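PDB 1IUH: 2'-5' RNA Ligase from Thermus thermophilus, which belongs to the LigT-like phosphoesterases of the 2H clan, proteins built from two similar alpha/beta lobes, each carrying a stretch of antiparallel sheet. Local coordinates for residues Leu43-Arg48 / Ala107-Leu112; Glu50-Asp55 / Glu111-Glu116. All coordinates share one frame; numbering follows the deposited sequence.

Interaction 1 (Leu43-Arg48 / Ala107-Leu112)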
loop_
_atom_site.group_PDB
_atom_site.type_symbol
_atom_site.label_atom_id
_atom_site.label_comp_id
_atom_site.label_asym_id
_atom_site.label_seq_id
_atom_site.Cartn_x
_atom_site.Cartn_y
_atom_site.Cartn_z
ATOM N N LEU A 43 4.160 -4.877 -0.161
ATOM C CA LEU A 43 4.292 -6.177 0.478
ATOM C C LEU A 43 4.048 -6.056 1.973
ATOM O O LEU A 43 4.771 -5.328 2.620
ATOM C CB LEU A 43 5.693 -6.721 0.258
ATOM C CG LEU A 43 5.953 -8.054 0.968
ATOM C CD1 LEU A 43 5.023 -9.055 0.365
ATOM C CD2 LEU A 43 7.467 -8.528 0.787
ATOM N N PHE A 44 3.013 -6.726 2.497
ATOM C CA PHE A 44 2.700 -6.722 3.937
ATOM C C PHE A 44 3.495 -7.880 4.604
ATOM O O PHE A 44 3.560 -8.986 4.071
ATOM C CB PHE A 44 1.193 -6.874 4.092
ATOM C CG PHE A 44 0.738 -7.056 5.471
ATOM C CD1 PHE A 44 0.803 -6.014 6.379
ATOM C CD2 PHE A 44 0.214 -8.286 5.883
ATOM C CE1 PHE A 44 0.354 -6.182 7.689
ATOM C CE2 PHE A 44 -0.247 -8.465 7.196
ATOM C CZ PHE A 44 -0.173 -7.401 8.103
ATOM N N LEU A 45 4.146 -7.616 5.731
ATOM C CA LEU A 45 4.945 -8.641 6.394
ATOM C C LEU A 45 4.326 -9.276 7.661
ATOM O O LEU A 45 4.749 -10.332 8.101
ATOM C CB LEU A 45 6.357 -8.089 6.712
ATOM C CG LEU A 45 7.275 -7.635 5.557
ATOM C CD1 LEU A 45 8.613 -7.220 6.201
ATOM C CD2 LEU A 45 7.519 -8.702 4.476
ATOM N N GLY A 46 3.289 -8.656 8.213
ATOM C CA GLY A 46 2.663 -9.198 9.404
ATOM C C GLY A 46 3.531 -8.897 10.606
ATOM O O GLY A 46 4.241 -7.903 10.600
ATOM N N GLU A 47 3.480 -9.756 11.623
ATOM C CA GLU A 47 4.277 -9.624 12.856
ATOM C C GLU A 47 5.641 -10.221 12.635
ATOM O O GLU A 47 5.779 -11.411 12.339
ATOM C CB GLU A 47 3.637 -10.385 13.994
ATOM C CG GLU A 47 2.882 -9.518 14.931
ATOM C CD GLU A 47 3.725 -8.378 15.498
ATOM O OE1 GLU A 47 4.915 -8.609 15.896
ATOM O OE2 GLU A 47 3.147 -7.256 15.549
ATOM N N ARG A 48 6.651 -9.382 12.764
ATOM C CA ARG A 48 8.035 -9.809 12.557
ATOM C C ARG A 48 8.895 -9.514 13.775
ATOM O O ARG A 48 8.663 -8.510 14.467
ATOM C CB ARG A 48 8.571 -9.112 11.328
ATOM C CG ARG A 48 7.821 -9.582 10.080
ATOM C CD ARG A 48 8.470 -10.863 9.619
ATOM N NE ARG A 48 7.616 -12.007 9.792
ATOM C CZ ARG A 48 8.029 -13.265 9.973
ATOM N NH1 ARG A 48 9.310 -13.583 10.027
ATOM N NH2 ARG A 48 7.107 -14.215 10.074
ATOM N N ALA A 107 10.975 -11.763 -3.159
ATOM C CA ALA A 107 12.169 -12.555 -3.414
ATOM C C ALA A 107 13.178 -12.517 -2.270
ATOM O O ALA A 107 13.708 -13.558 -1.836
ATOM C CB ALA A 107 12.812 -12.058 -4.699
ATOM N N GLY A 108 13.417 -11.296 -1.790
ATOM C CA GLY A 108 14.336 -11.043 -0.707
ATOM C C GLY A 108 13.851 -11.676 0.581
ATOM O O GLY A 108 14.651 -12.241 1.357
ATOM N N VAL A 109 12.550 -11.573 0.810
ATOM C CA VAL A 109 11.918 -12.134 1.990
ATOM C C VAL A 109 11.965 -13.631 1.905
ATOM O O VAL A 109 12.113 -14.289 2.903
ATOM C CB VAL A 109 10.417 -11.673 2.156
ATOM C CG1 VAL A 109 9.785 -12.402 3.283
ATOM C CG2 VAL A 109 10.341 -10.185 2.400
ATOM N N GLU A 110 11.845 -14.199 0.722
ATOM C CA GLU A 110 11.942 -15.652 0.631
ATOM C C GLU A 110 13.378 -16.112 0.976
ATOM O O GLU A 110 13.585 -17.035 1.787
ATOM C CB GLU A 110 11.537 -16.100 -0.762
ATOM C CG GLU A 110 10.061 -15.794 -1.063
ATOM C CD GLU A 110 9.672 -16.149 -2.452
ATOM O OE1 GLU A 110 10.423 -15.836 -3.384
ATOM O OE2 GLU A 110 8.602 -16.736 -2.638
ATOM N N GLU A 111 14.366 -15.457 0.374
ATOM C CA GLU A 111 15.753 -15.810 0.653
ATOM C C GLU A 111 15.954 -15.809 2.142
ATOM O O GLU A 111 16.559 -16.711 2.722
ATOM C CB GLU A 111 16.712 -14.789 0.046
ATOM C CG GLU A 111 18.082 -14.888 0.628
ATOM C CD GLU A 111 19.218 -14.536 -0.365
ATOM O OE1 GLU A 111 19.238 -15.134 -1.475
ATOM O OE2 GLU A 111 20.099 -13.692 -0.032
ATOM N N LEU A 112 15.401 -14.813 2.799
ATOM C CA LEU A 112 15.626 -14.726 4.218
ATOM C C LEU A 112 14.780 -15.638 5.061
ATOM O O LEU A 112 15.168 -16.033 6.138
ATOM C CB LEU A 112 15.379 -13.302 4.677
ATOM C CG LEU A 112 15.349 -13.212 6.200
ATOM C CD1 LEU A 112 16.692 -12.649 6.696
ATOM C CD2 LEU A 112 14.206 -12.339 6.623
#

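Interaction 2 (Glu50-Asp55 / Glu111-Glu116)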
loop_
_atom_site.group_PDB
_atom_site.type_symbol
_atom_site.label_atom_id
_atom_site.label_comp_id
_atom_site.label_asym_id
_atom_site.label_seq_id
_atom_site.Cartn_x
_atom_site.Cartn_y
_atom_site.Cartn_z
ATOM N N GLU A 50 11.966 -8.266 15.964
ATOM C CA GLU A 50 12.921 -7.164 15.893
ATOM C C GLU A 50 14.264 -7.599 15.287
ATOM O O GLU A 50 14.956 -6.805 14.649
ATOM C CB GLU A 50 13.172 -6.588 17.314
ATOM C CG GLU A 50 11.999 -5.801 17.842
ATOM C CD GLU A 50 12.127 -5.408 19.321
ATOM O OE1 GLU A 50 11.429 -4.446 19.680
ATOM O OE2 GLU A 50 12.909 -6.039 20.097
ATOM N N GLU A 51 14.625 -8.850 15.513
ATOM C CA GLU A 51 15.877 -9.307 15.016
ATOM C C GLU A 51 15.966 -9.200 13.500
ATOM O O GLU A 51 17.045 -9.136 12.964
ATOM C CB GLU A 51 16.099 -10.746 15.499
ATOM C CG GLU A 51 17.416 -11.374 15.029
ATOM C CD GLU A 51 17.259 -12.207 13.740
ATOM O OE1 GLU A 51 16.164 -12.829 13.593
ATOM O OE2 GLU A 51 18.224 -12.262 12.904
ATOM N N GLU A 52 14.831 -9.141 12.805
ATOM C CA GLU A 52 14.831 -9.083 11.344
ATOM C C GLU A 52 14.881 -7.658 10.723
ATOM O O GLU A 52 15.046 -7.518 9.497
ATOM C CB GLU A 52 13.583 -9.832 10.802
ATOM C CG GLU A 52 13.603 -11.344 10.871
ATOM C CD GLU A 52 12.178 -12.005 10.689
ATOM O OE1 GLU A 52 11.235 -11.402 10.059
ATOM O OE2 GLU A 52 12.035 -13.160 11.170
ATOM N N LEU A 53 14.706 -6.622 11.538
ATOM C CA LEU A 53 14.748 -5.240 11.038
ATOM C C LEU A 53 15.837 -4.914 10.029
ATOM O O LEU A 53 15.577 -4.392 8.949
ATOM C CB LEU A 53 14.912 -4.259 12.177
ATOM C CG LEU A 53 13.699 -3.511 12.651
ATOM C CD1 LEU A 53 12.470 -4.183 12.091
ATOM C CD2 LEU A 53 13.662 -3.483 14.191
ATOM N N PRO A 54 17.080 -5.185 10.402
ATOM C CA PRO A 54 18.228 -4.923 9.533
ATOM C C PRO A 54 18.063 -5.525 8.142
ATOM O O PRO A 54 18.481 -4.922 7.138
ATOM C CB PRO A 54 19.397 -5.582 10.289
ATOM C CG PRO A 54 18.948 -5.537 11.692
ATOM C CD PRO A 54 17.494 -5.892 11.627
ATOM N N ASP A 55 17.536 -6.744 8.106
ATOM C CA ASP A 55 17.302 -7.475 6.856
ATOM C C ASP A 55 16.239 -6.788 6.055
ATOM O O ASP A 55 16.412 -6.571 4.876
ATOM C CB ASP A 55 16.902 -8.922 7.151
ATOM C CG ASP A 55 18.002 -9.685 7.857
ATOM O OD1 ASP A 55 19.078 -9.800 7.247
ATOM O OD2 ASP A 55 17.825 -10.136 9.000
ATOM N N GLU A 111 14.366 -15.457 0.374
ATOM C CA GLU A 111 15.753 -15.810 0.653
ATOM C C GLU A 111 15.954 -15.809 2.142
ATOM O O GLU A 111 16.559 -16.711 2.722
ATOM C CB GLU A 111 16.712 -14.789 0.046
ATOM C CG GLU A 111 18.082 -14.888 0.628
ATOM C CD GLU A 111 19.218 -14.536 -0.365
ATOM O OE1 GLU A 111 19.238 -15.134 -1.475
ATOM O OE2 GLU A 111 20.099 -13.692 -0.032
ATOM N N LEU A 112 15.401 -14.813 2.799
ATOM C CA LEU A 112 15.626 -14.726 4.218
ATOM C C LEU A 112 14.780 -15.638 5.061
ATOM O O LEU A 112 15.168 -16.033 6.138
ATOM C CB LEU A 112 15.379 -13.302 4.677
ATOM C CG LEU A 112 15.349 -13.212 6.200
ATOM C CD1 LEU A 112 16.692 -12.649 6.696
ATOM C CD2 LEU A 112 14.206 -12.339 6.623
ATOM N N LEU A 113 13.588 -15.970 4.609
ATOM C CA LEU A 113 12.776 -16.785 5.469
ATOM C C LEU A 113 12.598 -18.227 5.014
ATOM O O LEU A 113 12.327 -19.102 5.833
ATOM C CB LEU A 113 11.437 -16.122 5.615
ATOM C CG LEU A 113 11.101 -15.245 6.824
ATOM C CD1 LEU A 113 12.266 -14.529 7.303
ATOM C CD2 LEU A 113 9.922 -14.300 6.472
ATOM N N GLY A 114 12.810 -18.476 3.727
ATOM C CA GLY A 114 12.572 -19.784 3.193
ATOM C C GLY A 114 11.086 -20.080 3.424
ATOM O O GLY A 114 10.212 -19.221 3.436
ATOM N N GLU A 115 10.814 -21.337 3.637
ATOM C CA GLU A 115 9.519 -21.849 3.903
ATOM C C GLU A 115 8.683 -20.988 4.860
ATOM O O GLU A 115 7.463 -20.864 4.710
ATOM C CB GLU A 115 9.789 -23.263 4.403
ATOM C CG GLU A 115 8.751 -23.921 5.204
ATOM C CD GLU A 115 8.753 -23.497 6.639
ATOM O OE1 GLU A 115 7.670 -23.173 7.107
ATOM O OE2 GLU A 115 9.790 -23.504 7.313
ATOM N N GLU A 116 9.308 -20.363 5.844
ATOM C CA GLU A 116 8.556 -19.532 6.802
ATOM C C GLU A 116 7.797 -18.350 6.148
ATOM O O GLU A 116 6.859 -17.846 6.699
ATOM C CB GLU A 116 9.495 -18.953 7.836
ATOM C CG GLU A 116 10.110 -19.940 8.848
ATOM C CD GLU A 116 11.273 -19.268 9.627
ATOM O OE1 GLU A 116 10.953 -18.514 10.603
ATOM O OE2 GLU A 116 12.480 -19.457 9.237
#

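Interaction 1 (Leu43-Arg48 / Ala107-Leu112)
V109 pushes one methyl, CG2, up against the ends of two leucines on strand 39-47, L43 and L45. From L43 the branch that arrives is CD2, whose carbon sits 3.7 Å from V109 CG2, and the two side chains meet tip to tip. L45 also uses its CD2, lying 3.8 Å from V109 CG2, but it comes in at a slant instead of head-on. The two leucines reach the same methyl by different routes: L43 carries CG trans to its backbone N (chi1 177°), while L45 swings CG round beside its own N (chi1 -62°). Both residues face the helix because they are two apart on an extended strand, with F44 between them on the other side of the sheet, packed on F4 and P121. No hydrogen bond crosses here, and with 91 Å² buried in all, the contact is small and purely apolar. I120 and W123 also touch V109, and Y56 of helix 53-66 packs on L45, so the two leucines and the valine belong to a larger hydrophobic layer. At L45 and G46 the strand makes a classic beta bulge, the two residues together facing L3 of strand 2-8. What results is a helix, 96-113, laid on one face of an antiparallel sheet, the layered alpha/beta packing of the LigT-like fold.

Interaction 2 (Glu50-Asp55 / Glu111-Glu116)
L112, D55 and E52 account for most of this contact, in which the 3-10 turn 50-52 and the first residues of the helix that follows it meet the last turn of helix 96-113, all within the LigT-like alpha/beta fold. L112 places its CD1 methyl against the carboxylate of D55, 3.4 Å from D55 CG, and the two side chains cross at about a right angle. D55 OD2 lies 3.6 Å from the same L112 CD1, so a methyl rests against a carboxylate, probably charged, with no polar bond between them. With CG opposite the backbone N (chi1 169°), the side chain of L112 extends toward D55. Y56, the residue after D55, also packs on L112 and L113, adding an aromatic surface to the junction. E52 approaches nearer the C-terminal end of helix 96-113: its chain runs extended beyond CG and crosses L113 at about a right angle. The aliphatic part brushes L112, with E52 CG 4.4 Å from L112 CD2. Although E52 is buried, its carboxylate is not left to the leucines alone, since OE1 is hydrogen-bonded to Y56 OH and forms a salt bridge with R48 NH1. L113 is the last residue of its helix; G114 after it leaves helical geometry. The other carboxylate oxygen of E52, OE2, comes within 4.1 Å of L113 CD1.

The two interactions lie about 6 Å apart, centre to centre, on the same side of the molecule, and both use the C-terminal part of helix 96-113, sharing E111 and L112. Their first partners follow each other in the chain: strand 39-47 supplies interaction 1, then helix 53-66 supplies interaction 2, before the chain runs through strands 70-80 and 88-94 to the shared helix. R48, of interaction 1, joins them: its NH1 forms a salt bridge with E52 and packs 3.7 Å from L113 CD2. One helix is thus packed against a successive strand and helix from earlier in the chain, so both LigT-like regions of the sequence meet at this corner of the fold.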